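Long-range contacts in MmcQ/YjbR family DNA-binding protein (Pseudomonas syringae pv. tomato, PDB 3H9X), which is of unknown function but adopts a "double wing" DNA-binding motif and so probably binds DNA: residues Y9-Y14 against H106-E110; D27-F31 against A41-I46; H33-W39 against F113-R117; D60-V66 against H90-L96. One frame throughout, in Å; residues are numbered along the deposited sequence.

Contact 1. Residues Y9-Y14 against H106-E110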
loop_
_atom_site.group_PDB
_atom_site.type_symbol
_atom_site.label_atom_id
_atom_site.label_comp_id
_atom_site.label_asym_id
_atom_site.label_seq_id
_atom_site.Cartn_x
_atom_site.Cartn_y
_atom_site.Cartn_z
ATOM N N TYR A 9 8.736 2.103 -9.196
ATOM C CA TYR A 9 9.640 2.459 -8.115
ATOM C C TYR A 9 10.107 1.220 -7.347
ATOM O O TYR A 9 11.272 1.116 -6.989
ATOM C CB TYR A 9 8.967 3.469 -7.183
ATOM C CG TYR A 9 9.754 3.776 -5.927
ATOM C CD1 TYR A 9 9.571 3.029 -4.769
ATOM C CD2 TYR A 9 10.651 4.839 -5.882
ATOM C CE1 TYR A 9 10.251 3.339 -3.599
ATOM C CE2 TYR A 9 11.341 5.154 -4.710
ATOM C CZ TYR A 9 11.133 4.403 -3.580
ATOM O OH TYR A 9 11.801 4.713 -2.422
ATOM N N ALA A 10 9.199 0.278 -7.118
ATOM C CA ALA A 10 9.525 -0.946 -6.391
ATOM C C ALA A 10 10.542 -1.794 -7.138
ATOM O O ALA A 10 11.455 -2.355 -6.531
ATOM C CB ALA A 10 8.268 -1.762 -6.145
ATOM N N GLN A 11 10.368 -1.890 -8.454
ATOM C CA GLN A 11 11.257 -2.667 -9.314
ATOM C C GLN A 11 12.686 -2.110 -9.301
ATOM O O GLN A 11 13.661 -2.868 -9.310
ATOM C CB GLN A 11 10.708 -2.673 -10.744
ATOM C CG GLN A 11 11.642 -3.267 -11.801
ATOM C CD GLN A 11 12.018 -4.716 -11.525
ATOM O OE1 GLN A 11 11.150 -5.577 -11.397
ATOM N NE2 GLN A 11 13.319 -4.990 -11.441
ATOM N N LYS A 12 12.812 -0.787 -9.264
ATOM C CA LYS A 12 14.127 -0.167 -9.257
ATOM C C LYS A 12 14.753 -0.077 -7.867
ATOM O O LYS A 12 15.874 -0.527 -7.666
ATOM C CB LYS A 12 14.048 1.230 -9.879
ATOM C CG LYS A 12 13.363 1.277 -11.235
ATOM C CD LYS A 12 14.097 0.460 -12.296
ATOM C CE LYS A 12 15.416 1.109 -12.707
ATOM N NZ LYS A 12 16.099 0.371 -13.810
ATOM N N LYS A 13 14.029 0.500 -6.913
ATOM C CA LYS A 13 14.550 0.660 -5.560
ATOM C C LYS A 13 14.657 -0.612 -4.756
ATOM O O LYS A 13 15.291 -0.617 -3.706
ATOM C CB LYS A 13 13.704 1.654 -4.761
ATOM C CG LYS A 13 14.155 3.112 -4.867
ATOM C CD LYS A 13 15.380 3.430 -4.008
ATOM C CE LYS A 13 15.044 3.401 -2.526
ATOM N NZ LYS A 13 14.556 2.058 -2.138
ATOM N N TYR A 14 14.042 -1.689 -5.222
ATOM C CA TYR A 14 14.099 -2.932 -4.465
ATOM C C TYR A 14 14.300 -4.134 -5.359
ATOM O O TYR A 14 14.525 -5.236 -4.874
ATOM C CB TYR A 14 12.818 -3.116 -3.637
ATOM C CG TYR A 14 12.569 -2.008 -2.631
ATOM C CD1 TYR A 14 13.342 -1.890 -1.485
ATOM C CD2 TYR A 14 11.601 -1.042 -2.863
ATOM C CE1 TYR A 14 13.160 -0.827 -0.593
ATOM C CE2 TYR A 14 11.406 0.019 -1.987
ATOM C CZ TYR A 14 12.189 0.129 -0.855
ATOM O OH TYR A 14 12.011 1.210 -0.010
ATOM N N HIS A 106 7.392 7.265 -0.551
ATOM C CA HIS A 106 8.624 6.480 -0.713
ATOM C C HIS A 106 9.204 6.052 0.618
ATOM O O HIS A 106 9.689 4.926 0.749
ATOM C CB HIS A 106 9.684 7.271 -1.482
ATOM C CG HIS A 106 9.350 7.466 -2.924
ATOM N ND1 HIS A 106 9.898 8.473 -3.685
ATOM C CD2 HIS A 106 8.475 6.816 -3.728
ATOM C CE1 HIS A 106 9.369 8.443 -4.895
ATOM N NE2 HIS A 106 8.502 7.448 -4.947
ATOM N N SER A 107 9.159 6.950 1.600
ATOM C CA SER A 107 9.693 6.646 2.920
ATOM C C SER A 107 8.841 5.578 3.599
ATOM O O SER A 107 9.383 4.669 4.240
ATOM C CB SER A 107 9.761 7.914 3.778
ATOM O OG SER A 107 8.489 8.506 3.927
ATOM N N LEU A 108 7.517 5.676 3.450
ATOM C CA LEU A 108 6.591 4.694 4.029
ATOM C C LEU A 108 6.837 3.320 3.381
ATOM O O LEU A 108 6.830 2.288 4.067
ATOM C CB LEU A 108 5.139 5.148 3.825
ATOM C CG LEU A 108 4.701 6.378 4.647
ATOM C CD1 LEU A 108 3.353 6.905 4.163
ATOM C CD2 LEU A 108 4.618 6.014 6.104
ATOM N N ILE A 109 7.068 3.320 2.063
ATOM C CA ILE A 109 7.380 2.089 1.330
ATOM C C ILE A 109 8.665 1.500 1.956
ATOM O O ILE A 109 8.792 0.285 2.077
ATOM C CB ILE A 109 7.703 2.332 -0.185
ATOM C CG1 ILE A 109 6.595 3.128 -0.895
ATOM C CG2 ILE A 109 7.924 0.986 -0.875
ATOM C CD1 ILE A 109 5.328 2.365 -1.200
ATOM N N GLU A 110 9.616 2.367 2.322
ATOM C CA GLU A 110 10.876 1.935 2.928
ATOM C C GLU A 110 10.633 1.368 4.320
ATOM O O GLU A 110 11.132 0.301 4.665
ATOM C CB GLU A 110 11.870 3.108 3.011
ATOM C CG GLU A 110 13.261 2.761 3.603
ATOM C CD GLU A 110 13.977 1.618 2.870
ATOM O OE1 GLU A 110 14.122 1.692 1.633
ATOM O OE2 GLU A 110 14.405 0.647 3.533
#

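Contact 2. Residues D27-F31 against A41-I46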
loop_
_atom_site.group_PDB
_atom_site.type_symbol
_atom_site.label_atom_id
_atom_site.label_comp_id
_atom_site.label_asym_id
_atom_site.label_seq_id
_atom_site.Cartn_x
_atom_site.Cartn_y
_atom_site.Cartn_z
ATOM N N ASP A 27 -5.711 -7.373 -10.732
ATOM C CA ASP A 27 -5.101 -6.118 -10.312
ATOM C C ASP A 27 -4.366 -6.155 -9.010
ATOM O O ASP A 27 -3.294 -5.557 -8.878
ATOM C CB ASP A 27 -6.143 -5.031 -10.208
ATOM C CG ASP A 27 -6.552 -4.540 -11.538
ATOM O OD1 ASP A 27 -7.419 -3.648 -11.587
ATOM O OD2 ASP A 27 -5.991 -5.050 -12.542
ATOM N N TYR A 28 -4.958 -6.816 -8.026
ATOM C CA TYR A 28 -4.321 -6.915 -6.729
ATOM C C TYR A 28 -2.922 -7.484 -6.936
ATOM O O TYR A 28 -2.761 -8.522 -7.564
ATOM C CB TYR A 28 -5.144 -7.817 -5.810
ATOM C CG TYR A 28 -6.523 -7.283 -5.490
ATOM C CD1 TYR A 28 -7.243 -7.769 -4.404
ATOM C CD2 TYR A 28 -7.096 -6.272 -6.254
ATOM C CE1 TYR A 28 -8.502 -7.252 -4.085
ATOM C CE2 TYR A 28 -8.348 -5.752 -5.945
ATOM C CZ TYR A 28 -9.045 -6.239 -4.863
ATOM O OH TYR A 28 -10.271 -5.693 -4.557
ATOM N N ALA A 29 -1.910 -6.787 -6.427
ATOM C CA ALA A 29 -0.529 -7.225 -6.564
ATOM C C ALA A 29 0.200 -7.053 -5.245
ATOM O O ALA A 29 0.073 -6.019 -4.601
ATOM C CB ALA A 29 0.166 -6.416 -7.636
ATOM N N VAL A 30 0.957 -8.068 -4.832
ATOM C CA VAL A 30 1.711 -7.975 -3.582
ATOM C C VAL A 30 3.206 -7.854 -3.860
ATOM O O VAL A 30 3.688 -8.269 -4.909
ATOM C CB VAL A 30 1.443 -9.197 -2.616
ATOM C CG1 VAL A 30 -0.042 -9.381 -2.397
ATOM C CG2 VAL A 30 2.066 -10.456 -3.147
ATOM N N PHE A 31 3.927 -7.247 -2.927
ATOM C CA PHE A 31 5.364 -7.083 -3.064
ATOM C C PHE A 31 6.010 -7.678 -1.830
ATOM O O PHE A 31 5.752 -7.227 -0.713
ATOM C CB PHE A 31 5.734 -5.605 -3.187
ATOM C CG PHE A 31 5.208 -4.960 -4.432
ATOM C CD1 PHE A 31 3.841 -4.774 -4.607
ATOM C CD2 PHE A 31 6.072 -4.567 -5.449
ATOM C CE1 PHE A 31 3.341 -4.214 -5.773
ATOM C CE2 PHE A 31 5.585 -4.004 -6.624
ATOM C CZ PHE A 31 4.215 -3.826 -6.785
ATOM N N ALA A 41 4.083 -4.650 0.820
ATOM C CA ALA A 41 3.277 -3.759 -0.004
ATOM C C ALA A 41 2.143 -4.527 -0.703
ATOM O O ALA A 41 2.377 -5.568 -1.325
ATOM C CB ALA A 41 4.166 -3.089 -1.044
ATOM N N LEU A 42 0.920 -4.005 -0.594
ATOM C CA LEU A 42 -0.266 -4.610 -1.206
ATOM C C LEU A 42 -0.964 -3.577 -2.098
ATOM O O LEU A 42 -1.587 -2.628 -1.609
ATOM C CB LEU A 42 -1.252 -5.059 -0.127
ATOM C CG LEU A 42 -2.110 -6.320 -0.312
ATOM C CD1 LEU A 42 -3.299 -6.206 0.628
ATOM C CD2 LEU A 42 -2.592 -6.491 -1.737
ATOM N N LEU A 43 -0.861 -3.776 -3.404
ATOM C CA LEU A 43 -1.467 -2.884 -4.374
ATOM C C LEU A 43 -2.836 -3.435 -4.723
ATOM O O LEU A 43 -2.957 -4.611 -5.039
ATOM C CB LEU A 43 -0.598 -2.833 -5.628
ATOM C CG LEU A 43 -1.116 -2.029 -6.806
ATOM C CD1 LEU A 43 -1.136 -0.584 -6.431
ATOM C CD2 LEU A 43 -0.245 -2.270 -8.014
HETATM N N MSE A 44 -3.862 -2.590 -4.657
HETATM C CA MSE A 44 -5.222 -3.008 -4.983
HETATM C C MSE A 44 -6.038 -1.919 -5.634
HETATM O O MSE A 44 -5.827 -0.739 -5.396
HETATM C CB MSE A 44 -5.980 -3.426 -3.734
HETATM C CG MSE A 44 -5.426 -4.611 -2.995
HETATM SE SE MSE A 44 -6.444 -4.915 -1.347
HETATM C CE MSE A 44 -5.526 -3.669 -0.196
ATOM N N ASP A 45 -6.997 -2.347 -6.439
ATOM C CA ASP A 45 -7.930 -1.459 -7.109
ATOM C C ASP A 45 -9.263 -1.763 -6.434
ATOM O O ASP A 45 -9.821 -2.836 -6.648
ATOM C CB ASP A 45 -8.013 -1.815 -8.585
ATOM C CG ASP A 45 -9.107 -1.062 -9.300
ATOM O OD1 ASP A 45 -9.012 0.187 -9.364
ATOM O OD2 ASP A 45 -10.052 -1.717 -9.799
ATOM N N ILE A 46 -9.774 -0.838 -5.626
ATOM C CA ILE A 46 -11.024 -1.088 -4.904
ATOM C C ILE A 46 -12.087 -0.004 -5.023
ATOM O O ILE A 46 -11.807 1.117 -5.456
ATOM C CB ILE A 46 -10.766 -1.288 -3.386
ATOM C CG1 ILE A 46 -10.156 -0.011 -2.796
ATOM C CG2 ILE A 46 -9.846 -2.472 -3.168
ATOM C CD1 ILE A 46 -10.110 0.026 -1.285
#

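Contact 3. Residues H33-W39 against F113-R117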
loop_
_atom_site.group_PDB
_atom_site.type_symbol
_atom_site.label_atom_id
_atom_site.label_comp_id
_atom_site.label_asym_id
_atom_site.label_seq_id
_atom_site.Cartn_x
_atom_site.Cartn_y
_atom_site.Cartn_z
ATOM N N HIS A 33 9.658 -10.001 -0.065
ATOM C CA HIS A 33 11.093 -10.267 -0.118
ATOM C C HIS A 33 11.317 -11.669 -0.657
ATOM O O HIS A 33 10.473 -12.549 -0.482
ATOM C CB HIS A 33 11.733 -10.191 1.270
ATOM C CG HIS A 33 11.625 -8.851 1.926
ATOM N ND1 HIS A 33 10.511 -8.464 2.641
ATOM C CD2 HIS A 33 12.499 -7.821 1.998
ATOM C CE1 HIS A 33 10.709 -7.253 3.130
ATOM N NE2 HIS A 33 11.906 -6.838 2.756
ATOM N N SER A 34 12.461 -11.882 -1.295
ATOM C CA SER A 34 12.775 -13.187 -1.849
ATOM C C SER A 34 13.206 -14.114 -0.715
ATOM O O SER A 34 13.140 -15.341 -0.835
ATOM C CB SER A 34 13.882 -13.046 -2.890
ATOM O OG SER A 34 14.026 -14.246 -3.628
ATOM N N ASP A 35 13.624 -13.498 0.390
ATOM C CA ASP A 35 14.078 -14.186 1.602
ATOM C C ASP A 35 12.940 -14.930 2.294
ATOM O O ASP A 35 12.711 -16.112 2.044
ATOM C CB ASP A 35 14.660 -13.168 2.587
ATOM C CG ASP A 35 15.646 -12.230 1.934
ATOM O OD1 ASP A 35 16.690 -12.719 1.455
ATOM O OD2 ASP A 35 15.380 -11.005 1.892
ATOM N N ASN A 36 12.237 -14.215 3.169
ATOM C CA ASN A 36 11.127 -14.771 3.934
ATOM C C ASN A 36 9.760 -14.717 3.260
ATOM O O ASN A 36 8.758 -15.127 3.846
ATOM C CB ASN A 36 11.027 -14.065 5.281
ATOM C CG ASN A 36 11.007 -12.566 5.144
ATOM O OD1 ASN A 36 10.261 -12.021 4.334
ATOM N ND2 ASN A 36 11.825 -11.887 5.939
ATOM N N ASP A 37 9.706 -14.210 2.037
ATOM C CA ASP A 37 8.440 -14.125 1.325
ATOM C C ASP A 37 7.421 -13.265 2.089
ATOM O O ASP A 37 6.207 -13.454 1.956
ATOM C CB ASP A 37 7.872 -15.533 1.102
ATOM C CG ASP A 37 8.798 -16.428 0.281
ATOM O OD1 ASP A 37 8.478 -17.630 0.125
ATOM O OD2 ASP A 37 9.845 -15.940 -0.213
ATOM N N LYS A 38 7.908 -12.319 2.888
ATOM C CA LYS A 38 7.010 -11.452 3.640
ATOM C C LYS A 38 6.558 -10.248 2.816
ATOM O O LYS A 38 7.375 -9.544 2.212
ATOM C CB LYS A 38 7.667 -10.973 4.940
ATOM C CG LYS A 38 7.879 -12.069 5.967
ATOM C CD LYS A 38 8.231 -11.505 7.328
ATOM C CE LYS A 38 8.384 -12.627 8.346
ATOM N NZ LYS A 38 8.390 -12.152 9.766
ATOM N N TRP A 39 5.245 -10.030 2.794
ATOM C CA TRP A 39 4.635 -8.929 2.058
ATOM C C TRP A 39 4.983 -7.626 2.735
ATOM O O TRP A 39 4.917 -7.537 3.956
ATOM C CB TRP A 39 3.112 -9.063 2.064
ATOM C CG TRP A 39 2.579 -10.280 1.389
ATOM C CD1 TRP A 39 3.298 -11.341 0.895
ATOM C CD2 TRP A 39 1.208 -10.561 1.112
ATOM N NE1 TRP A 39 2.456 -12.255 0.328
ATOM C CE2 TRP A 39 1.164 -11.804 0.447
ATOM C CE3 TRP A 39 0.003 -9.881 1.359
ATOM C CZ2 TRP A 39 -0.036 -12.386 0.028
ATOM C CZ3 TRP A 39 -1.186 -10.459 0.940
ATOM C CH2 TRP A 39 -1.196 -11.697 0.283
ATOM N N PHE A 113 9.209 -1.966 4.167
ATOM C CA PHE A 113 10.238 -2.875 3.664
ATOM C C PHE A 113 11.146 -3.343 4.812
ATOM O O PHE A 113 11.345 -4.539 4.991
ATOM C CB PHE A 113 11.082 -2.177 2.596
ATOM C CG PHE A 113 12.002 -3.102 1.848
ATOM C CD1 PHE A 113 11.501 -4.022 0.938
ATOM C CD2 PHE A 113 13.372 -3.072 2.068
ATOM C CE1 PHE A 113 12.352 -4.895 0.259
ATOM C CE2 PHE A 113 14.225 -3.942 1.395
ATOM C CZ PHE A 113 13.710 -4.853 0.492
ATOM N N GLN A 114 11.685 -2.393 5.580
ATOM C CA GLN A 114 12.552 -2.690 6.715
ATOM C C GLN A 114 11.832 -3.398 7.853
ATOM O O GLN A 114 12.439 -4.151 8.594
ATOM C CB GLN A 114 13.176 -1.407 7.280
ATOM C CG GLN A 114 14.213 -0.714 6.407
ATOM C CD GLN A 114 15.328 -1.641 5.965
ATOM O OE1 GLN A 114 15.956 -2.314 6.782
ATOM N NE2 GLN A 114 15.576 -1.681 4.663
ATOM N N LEU A 115 10.543 -3.129 8.006
ATOM C CA LEU A 115 9.740 -3.724 9.072
ATOM C C LEU A 115 9.493 -5.206 8.802
ATOM O O LEU A 115 9.098 -5.958 9.693
ATOM C CB LEU A 115 8.393 -2.997 9.172
ATOM C CG LEU A 115 7.824 -2.657 10.550
ATOM C CD1 LEU A 115 7.764 -3.916 11.427
ATOM C CD2 LEU A 115 8.697 -1.599 11.189
ATOM N N THR A 116 9.742 -5.611 7.562
ATOM C CA THR A 116 9.515 -6.985 7.133
ATOM C C THR A 116 10.762 -7.661 6.574
ATOM O O THR A 116 10.679 -8.709 5.938
ATOM C CB THR A 116 8.397 -7.012 6.076
ATOM O OG1 THR A 116 8.625 -5.971 5.124
ATOM C CG2 THR A 116 7.044 -6.793 6.728
ATOM N N ARG A 117 11.912 -7.044 6.827
ATOM C CA ARG A 117 13.214 -7.530 6.363
ATOM C C ARG A 117 13.552 -8.871 7.029
ATOM O O ARG A 117 12.894 -9.201 8.039
ATOM C CB ARG A 117 14.288 -6.483 6.707
ATOM C CG ARG A 117 15.300 -6.138 5.612
ATOM C CD ARG A 117 16.235 -7.297 5.316
ATOM N NE ARG A 117 15.974 -7.890 4.004
ATOM C CZ ARG A 117 16.320 -7.337 2.844
ATOM N NH1 ARG A 117 16.952 -6.169 2.823
ATOM N NH2 ARG A 117 16.034 -7.956 1.701
#

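Contact 4. Residues D60-V66 against H90-L96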
loop_
_atom_site.group_PDB
_atom_site.type_symbol
_atom_site.label_atom_id
_atom_site.label_comp_id
_atom_site.label_asym_id
_atom_site.label_seq_id
_atom_site.Cartn_x
_atom_site.Cartn_y
_atom_site.Cartn_z
ATOM N N ASP A 60 -7.178 3.345 -6.487
ATOM C CA ASP A 60 -6.026 2.456 -6.406
ATOM C C ASP A 60 -5.305 2.808 -5.122
ATOM O O ASP A 60 -4.926 3.959 -4.919
ATOM C CB ASP A 60 -5.088 2.636 -7.600
ATOM C CG ASP A 60 -5.393 1.668 -8.732
ATOM O OD1 ASP A 60 -6.521 1.117 -8.752
ATOM O OD2 ASP A 60 -4.504 1.470 -9.599
ATOM N N VAL A 61 -5.116 1.810 -4.263
ATOM C CA VAL A 61 -4.471 2.008 -2.967
ATOM C C VAL A 61 -3.350 0.993 -2.726
ATOM O O VAL A 61 -3.311 -0.056 -3.356
ATOM C CB VAL A 61 -5.543 1.913 -1.806
ATOM C CG1 VAL A 61 -6.736 2.786 -2.143
ATOM C CG2 VAL A 61 -6.012 0.461 -1.605
ATOM N N ILE A 62 -2.421 1.329 -1.836
ATOM C CA ILE A 62 -1.358 0.404 -1.483
ATOM C C ILE A 62 -1.367 0.277 0.027
ATOM O O ILE A 62 -1.574 1.259 0.749
ATOM C CB ILE A 62 0.044 0.865 -1.889
ATOM C CG1 ILE A 62 0.280 2.283 -1.398
ATOM C CG2 ILE A 62 0.232 0.692 -3.383
ATOM C CD1 ILE A 62 1.700 2.726 -1.486
ATOM N N ASP A 63 -1.162 -0.946 0.501
ATOM C CA ASP A 63 -1.120 -1.218 1.925
ATOM C C ASP A 63 0.326 -1.396 2.307
ATOM O O ASP A 63 1.073 -2.119 1.644
ATOM C CB ASP A 63 -1.933 -2.458 2.244
ATOM C CG ASP A 63 -3.390 -2.129 2.484
ATOM O OD1 ASP A 63 -3.910 -1.177 1.856
ATOM O OD2 ASP A 63 -4.029 -2.824 3.290
ATOM N N LEU A 64 0.704 -0.710 3.378
ATOM C CA LEU A 64 2.066 -0.710 3.891
ATOM C C LEU A 64 2.071 -1.038 5.373
ATOM O O LEU A 64 1.124 -0.725 6.079
ATOM C CB LEU A 64 2.694 0.670 3.648
ATOM C CG LEU A 64 3.488 0.921 2.355
ATOM C CD1 LEU A 64 2.844 0.246 1.164
ATOM C CD2 LEU A 64 3.609 2.420 2.130
ATOM N N LYS A 65 3.134 -1.671 5.853
ATOM C CA LYS A 65 3.216 -2.028 7.269
ATOM C C LYS A 65 3.925 -0.932 8.044
ATOM O O LYS A 65 4.921 -0.378 7.592
ATOM C CB LYS A 65 3.970 -3.345 7.427
ATOM C CG LYS A 65 3.908 -3.984 8.804
ATOM C CD LYS A 65 4.765 -5.254 8.811
ATOM C CE LYS A 65 4.053 -6.442 9.448
ATOM N NZ LYS A 65 3.583 -6.172 10.836
ATOM N N VAL A 66 3.405 -0.606 9.215
ATOM C CA VAL A 66 4.024 0.429 10.018
ATOM C C VAL A 66 4.066 -0.024 11.460
ATOM O O VAL A 66 3.536 -1.084 11.802
ATOM C CB VAL A 66 3.247 1.763 9.926
ATOM C CG1 VAL A 66 3.118 2.189 8.462
ATOM C CG2 VAL A 66 1.877 1.625 10.545
ATOM N N HIS A 90 -1.442 -2.963 12.487
ATOM C CA HIS A 90 -0.111 -3.035 11.901
ATOM C C HIS A 90 -0.019 -2.508 10.471
ATOM O O HIS A 90 1.086 -2.203 9.988
ATOM C CB HIS A 90 0.381 -4.471 11.941
ATOM C CG HIS A 90 0.685 -4.952 13.319
ATOM N ND1 HIS A 90 1.869 -4.665 13.959
ATOM C CD2 HIS A 90 -0.057 -5.667 14.194
ATOM C CE1 HIS A 90 1.846 -5.186 15.173
ATOM N NE2 HIS A 90 0.689 -5.800 15.340
ATOM N N TRP A 91 -1.165 -2.402 9.797
ATOM C CA TRP A 91 -1.161 -1.924 8.422
ATOM C C TRP A 91 -1.889 -0.604 8.213
ATOM O O TRP A 91 -2.716 -0.185 9.023
ATOM C CB TRP A 91 -1.699 -3.000 7.460
ATOM C CG TRP A 91 -0.783 -4.218 7.363
ATOM C CD1 TRP A 91 -0.631 -5.203 8.301
ATOM C CD2 TRP A 91 0.168 -4.509 6.326
ATOM N NE1 TRP A 91 0.356 -6.076 7.920
ATOM C CE2 TRP A 91 0.865 -5.674 6.711
ATOM C CE3 TRP A 91 0.507 -3.893 5.113
ATOM C CZ2 TRP A 91 1.876 -6.241 5.925
ATOM C CZ3 TRP A 91 1.514 -4.457 4.327
ATOM C CH2 TRP A 91 2.185 -5.616 4.738
ATOM N N ILE A 92 -1.537 0.038 7.102
ATOM C CA ILE A 92 -2.043 1.333 6.683
ATOM C C ILE A 92 -2.397 1.250 5.217
ATOM O O ILE A 92 -1.753 0.527 4.469
ATOM C CB ILE A 92 -0.935 2.377 6.889
ATOM C CG1 ILE A 92 -0.970 2.845 8.325
ATOM C CG2 ILE A 92 -1.108 3.556 5.996
ATOM C CD1 ILE A 92 -2.296 3.451 8.660
ATOM N N THR A 93 -3.430 1.974 4.806
ATOM C CA THR A 93 -3.835 1.967 3.402
ATOM C C THR A 93 -3.616 3.368 2.855
ATOM O O THR A 93 -4.248 4.311 3.312
ATOM C CB THR A 93 -5.336 1.586 3.229
ATOM O OG1 THR A 93 -5.530 0.205 3.562
ATOM C CG2 THR A 93 -5.792 1.820 1.789
ATOM N N VAL A 94 -2.711 3.511 1.891
ATOM C CA VAL A 94 -2.441 4.822 1.307
ATOM C C VAL A 94 -3.130 4.926 -0.043
ATOM O O VAL A 94 -3.010 4.054 -0.901
ATOM C CB VAL A 94 -0.913 5.103 1.141
ATOM C CG1 VAL A 94 -0.699 6.506 0.587
ATOM C CG2 VAL A 94 -0.209 4.978 2.482
ATOM N N LEU A 95 -3.861 6.013 -0.219
ATOM C CA LEU A 95 -4.586 6.232 -1.451
ATOM C C LEU A 95 -3.681 6.807 -2.552
ATOM O O LEU A 95 -3.095 7.877 -2.375
ATOM C CB LEU A 95 -5.767 7.152 -1.154
ATOM C CG LEU A 95 -6.742 7.497 -2.266
ATOM C CD1 LEU A 95 -6.229 8.696 -3.026
ATOM C CD2 LEU A 95 -6.953 6.283 -3.168
ATOM N N LEU A 96 -3.551 6.067 -3.663
ATOM C CA LEU A 96 -2.738 6.491 -4.808
ATOM C C LEU A 96 -3.536 7.475 -5.642
ATOM O O LEU A 96 -4.760 7.396 -5.692
ATOM C CB LEU A 96 -2.336 5.308 -5.696
ATOM C CG LEU A 96 -1.380 4.257 -5.139
ATOM C CD1 LEU A 96 -0.982 3.276 -6.235
ATOM C CD2 LEU A 96 -0.163 4.944 -4.587
#

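Contact 1. Residues Y9-Y14 against H106-E110
The phenol of Tyr14 donates a short hydrogen bond, OH to Glu110 OE1 at 2.7 Å, from the end of helix 3-13 to helix 102-115. The same carboxylate oxygen also faces an ammonium group, but Lys13 NZ stays 3.8 Å from Glu110 OE1, a long salt bridge at best. The second oxygen, Glu110 OE2, is taken by Gln114 one turn on. About one turn back along both helices, Tyr9 and His106 form an offset stack, with ring centroids 3.9 Å apart and planes only 2° from parallel. Between these two meeting points sits Ile109, whose CG2 lies 3.8 Å from Tyr14 CE2 and 4.3 Å from Tyr9 CE1; its side chain also touches Ile62 and Leu64 of strand 58-65. The short helical segments cross at -61° with their axes 12.1 Å apart, a wide gap spanned by large side chains. The helices are therefore joined by aromatic and apolar side chains, one phenol–carboxylate hydrogen bond and a long salt bridge rather than by close backbone packing.

Contact 2. Residues D27-F31 against A41-I46
Tyr28 lays its ring over the side chain of Met44, here selenomethionine: Met44 CG sits 3.9 Å from the ring centroid almost along the normal, a CH-pi contact, and Met44 SE follows at 4.5 Å over the face, a Met-aromatic contact. Farther out the phenol reaches Ile46, with Tyr28 OH 3.5 Å from Ile46 CG2, while Phe25 stacks on the Tyr28 ring. The backbone beside it pairs in antiparallel register. Ala29 and Leu43 form a hydrogen-bonded pair, Ala29 N to Leu43 O at 2.8 Å and Leu43 N to Ala29 O at 2.7 Å, and Phe31 N reaches Ala41 O at 2.8 Å; the return bond from Ala41 N to Phe31 O is weak at 3.4 Å. These are the two arms of the beta hairpin 29-32/39-47, which places strand 29-32 at one margin of the five-stranded sheet. Val30 and Leu42, a non-hydrogen-bonded pair, meet on the face shared with Trp22, Val30 CG1 lying 3.9 Å from Leu42 CD2. On the other face Ala29, Phe31, Ala41 and Leu43 gather; from helix 3-13, Ala10 packs on Phe31 and Ile7 on Leu43. At the far end Asp27 OD1 and Asp45 OD2 are like charges 3.7 Å apart, and Arg58 forms a salt bridge with Asp45.

Contact 3. Residues H33-W39 against F113-R117
This is a partly buried contact of a hairpin loop, between strands 29-32 and 39-47, with the end of the last helix, 102-115, and the residues after it. His33 is its centre. Its ring is approached by Phe113, His33 NE2 lying 3.2 Å from Phe113 CE1, with the two planes at an oblique 34°, and by Arg117, whose CA makes a CH-pi contact over the imidazole face. Thr116 OG1 comes within 3.2 Å of His33 CE1, although its hydroxyl is bonded to the carbonyl of Ser112. Outside this core, Arg117 NH2 forms a salt bridge with Asp35 OD2 at 3.1 Å, and Asn36 ND2 makes a weak hydrogen bond to Thr116 O at 3.4 Å. Asn36 also shapes the loop itself by an Asx turn to the amide of Lys38, though the position of its OD1 is less sure. Phe113 also meets Tyr14, just after helix 3-13, and packs edge-to-face with Tyr40, so it sits where the loop, helix 102-115, Tyr14 and strand 39-47 come together.

Contact 4. Residues D60-V66 against H90-L96
At the apolar centre Ile62 faces Val94, with Ile62 CG1 4.0 Å from Val94 CB; Ile62 CG2 also touches Leu96 CD1 at 4.0 Å, and Val66 CG2 lies 3.8 Å from Ile92 CG1. Leu64 and Ile62 on this side of the sheet pack against Ile109 of helix 102-115, while Val66 and Ile92 meet helix 71-74. Five antiparallel pairs, Val61–Leu95 to Lys65–Trp91, are bridged; Ile62 with Val94 and Leu64 with Ile92 are doubly hydrogen-bonded, and Leu96 N to Asp60 O (2.8 Å) and Val66 N to His90 O (2.9 Å) extend the ladder at both ends. On the reverse face Lys65 CB lies 3.8 Å from the centroid of the Trp91 six-membered ring, a CH-pi contact, and Thr93 OG1 donates to Asp63 OD1 at 2.7 Å. At the edge Asp60 turns away to a salt bridge with Arg3. Strand 58-65 is not followed in the sheet by its chain successor: strand 91-95 inserts between it and strand 80-82, giving the 1-2-3-5-4 order of this antiparallel sheet.

In the fold
Contacts 2 and 4 share one sheet, their centres about 10 Å apart, through neighbouring strands 39-47 and 58-65; contact 4, about 3 Å from the chain centre, is the innermost. Contact 1 pairs the terminal helices over one face of this sheet, and contact 3 reuses helix 102-115 to reach the hairpin loop; centre to centre, contact 1 lies about 13 Å from each of contacts 3 and 4. Along the chain contacts 2 and 4 follow in series inside the loop closed by contact 1, whereas contact 3 crosses contacts 1 and 2. The first and last helices thus both pack on the first hairpin and its sheet, consistent with one compact domain of the double-wing type.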